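Local coordinates for protein GTN Reductase (Agrobacterium tumefaciens, PDB 5N6G) that probably reduces activated carbon-carbon double bonds as an FMN-dependent ene-reductase of the Old Yellow Enzyme family and binds 2-phenylacrylic acid, at residues G154-D159 and A208-E213. Sequence-based numbering, arbitrary orientation. Where two conformers were deposited one is given.
Sequences GLILED and ARFLLE
Phe210 has its first torsion near trans (chi1 -178°), which sends its ring off helix 204-222 toward helix 150-169, where it meets the CG2 branch of Ile156. Leu157 turns the other way about its first bond, CG lying anti to the carbonyl carbon (chi1 -71°), and this carries CD2 to Phe210 and Glu213 and CD1 to Glu213. The Ile156 methyl meets the ring at its edge and near its plane, CG2 lying 4.0 Å from Phe210 CZ, and the two side chains cross at about a right angle. Leu157 CD2 comes obliquely to the same ring, 4.1 Å from Phe210 CE1, and also rests against the backbone of the next turn, 3.8 Å from Glu213 C. The other methyl, CD1, touches Glu213 at CB (4.1 Å) and at OE1 (3.9 Å), the side chains crossing at a slant. That oxygen is hydrogen-bonded to the hydroxyl of Tyr200, so the leucine packs beside a carboxylate whose polar partner lies outside the pair of helices.

These two helices follow the third and fourth strands of the TIM barrel and run in roughly the same direction, their local axes 11.3 Å apart and inclined by 34°. At that spacing the long side chains bridge the gap, while the nearest CA atoms, those of Leu157 and Glu213, remain 7.5 Å apart. Phe210 also stacks on Phe188 of helix 184-189, which lies between them in sequence. Across the interface the chemistry is non-bonded contact of aliphatic groups with an aromatic edge, a backbone carbon and a carboxylate oxygen, which implies a small contact between neighbouring barrel helices, held by dispersion and burial of apolar surface, with its one polar end, Glu213 OE1, served by Tyr200.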
loop_
_atom_site.group_PDB
_atom_site.type_symbol
_atom_site.label_atom_id
_atom_site.label_comp_id
_atom_site.label_asym_id
_atom_site.label_seq_id
_atom_site.Cartn_x
_atom_site.Cartn_y
_atom_site.Cartn_z
ATOM N N GLY A 154 20.671 -0.019 6.119
ATOM C CA GLY A 154 20.972 1.371 5.789
ATOM C C GLY A 154 20.784 1.681 4.319
ATOM O O GLY A 154 20.299 2.757 3.955
ATOM N N LEU A 155 21.197 0.753 3.446
ATOM C CA LEU A 155 21.026 0.949 2.020
ATOM C C LEU A 155 19.555 0.991 1.648
ATOM O O LEU A 155 19.140 1.785 0.797
ATOM C CB LEU A 155 21.748 -0.163 1.261
ATOM C CG LEU A 155 23.278 -0.111 1.372
ATOM C CD1 LEU A 155 23.862 -1.327 0.694
ATOM C CD2 LEU A 155 23.809 1.148 0.738
ATOM N N ILE A 156 18.734 0.159 2.284
ATOM C CA ILE A 156 17.308 0.199 1.980
ATOM C C ILE A 156 16.694 1.514 2.438
ATOM O O ILE A 156 15.827 2.077 1.759
ATOM C CB ILE A 156 16.600 -1.012 2.598
ATOM C CG1 ILE A 156 17.045 -2.278 1.858
ATOM C CG2 ILE A 156 15.073 -0.886 2.527
ATOM C CD1 ILE A 156 16.563 -3.580 2.510
ATOM N N LEU A 157 17.113 2.024 3.603
ATOM C CA LEU A 157 16.608 3.324 4.035
ATOM C C LEU A 157 16.940 4.399 3.013
ATOM O O LEU A 157 16.095 5.252 2.714
ATOM C CB LEU A 157 17.164 3.687 5.415
ATOM C CG LEU A 157 16.600 2.853 6.556
ATOM C CD1 LEU A 157 17.347 3.178 7.849
ATOM C CD2 LEU A 157 15.127 3.089 6.761
ATOM N N GLU A 158 18.157 4.361 2.443
ATOM C CA GLU A 158 18.499 5.315 1.394
ATOM C C GLU A 158 17.597 5.130 0.180
ATOM O O GLU A 158 17.221 6.113 -0.477
ATOM C CB GLU A 158 19.978 5.190 1.010
ATOM C CG GLU A 158 20.463 6.240 0.013
ATOM C CD GLU A 158 20.091 7.693 0.382
ATOM O OE1 GLU A 158 20.235 8.108 1.563
ATOM O OE2 GLU A 158 19.643 8.423 -0.527
ATOM N N ASP A 159 17.219 3.877 -0.122
ATOM C CA ASP A 159 16.310 3.642 -1.242
ATOM C C ASP A 159 14.923 4.202 -0.952
ATOM O O ASP A 159 14.234 4.650 -1.876
ATOM C CB ASP A 159 16.219 2.149 -1.575
ATOM C CG ASP A 159 17.490 1.613 -2.215
ATOM O OD1 ASP A 159 18.292 2.419 -2.769
ATOM O OD2 ASP A 159 17.676 0.374 -2.181
ATOM N N ALA A 208 9.429 -2.805 15.796
ATOM C CA ALA A 208 8.896 -1.589 15.195
ATOM C C ALA A 208 9.977 -0.636 14.694
ATOM O O ALA A 208 9.654 0.336 14.010
ATOM C CB ALA A 208 8.028 -0.863 16.219
ATOM N N ARG A 209 11.236 -0.882 15.049
ATOM C CA ARG A 209 12.315 0.068 14.785
ATOM C C ARG A 209 12.456 0.357 13.301
ATOM O O ARG A 209 12.594 1.517 12.903
ATOM C CB ARG A 209 13.629 -0.481 15.331
ATOM C CG ARG A 209 14.807 0.471 15.184
ATOM C CD ARG A 209 16.088 -0.132 15.780
ATOM N NE ARG A 209 15.879 -0.607 17.148
ATOM C CZ ARG A 209 15.732 0.183 18.203
ATOM N NH1 ARG A 209 15.765 1.498 18.063
ATOM N NH2 ARG A 209 15.516 -0.346 19.396
ATOM N N PHE A 210 12.451 -0.689 12.468
ATOM C CA PHE A 210 12.607 -0.472 11.026
ATOM C C PHE A 210 11.458 0.361 10.463
ATOM O O PHE A 210 11.689 1.311 9.697
ATOM C CB PHE A 210 12.724 -1.812 10.294
ATOM C CG PHE A 210 12.935 -1.668 8.809
ATOM C CD1 PHE A 210 14.111 -1.100 8.310
ATOM C CD2 PHE A 210 11.969 -2.089 7.917
ATOM C CE1 PHE A 210 14.308 -0.972 6.941
ATOM C CE2 PHE A 210 12.159 -1.970 6.552
ATOM C CZ PHE A 210 13.307 -1.413 6.064
ATOM N N LEU A 211 10.217 0.010 10.801
ATOM C CA LEU A 211 9.070 0.796 10.340
ATOM C C LEU A 211 9.283 2.266 10.653
ATOM O O LEU A 211 9.074 3.142 9.801
ATOM C CB LEU A 211 7.787 0.278 10.986
ATOM C CG LEU A 211 6.468 0.954 10.570
ATOM C CD1 LEU A 211 5.299 0.026 10.815
ATOM C CD2 LEU A 211 6.205 2.259 11.302
ATOM N N LEU A 212 9.679 2.569 11.887
ATOM C CA LEU A 212 9.766 3.965 12.285
ATOM C C LEU A 212 10.968 4.647 11.645
ATOM O O LEU A 212 10.908 5.839 11.339
ATOM C CB LEU A 212 9.790 4.073 13.806
ATOM C CG LEU A 212 8.500 3.618 14.474
ATOM C CD1 LEU A 212 8.712 3.540 15.982
ATOM C CD2 LEU A 212 7.343 4.560 14.189
ATOM N N GLU A 213 12.032 3.899 11.350
ATOM C CA GLU A 213 13.151 4.480 10.613
ATOM C C GLU A 213 12.761 4.797 9.178
ATOM O O GLU A 213 13.193 5.825 8.637
ATOM C CB GLU A 213 14.366 3.542 10.649
ATOM C CG GLU A 213 15.065 3.547 11.994
ATOM C CD GLU A 213 16.198 2.542 12.116
ATOM O OE1 GLU A 213 16.300 1.621 11.286
ATOM O OE2 GLU A 213 16.994 2.678 13.073
#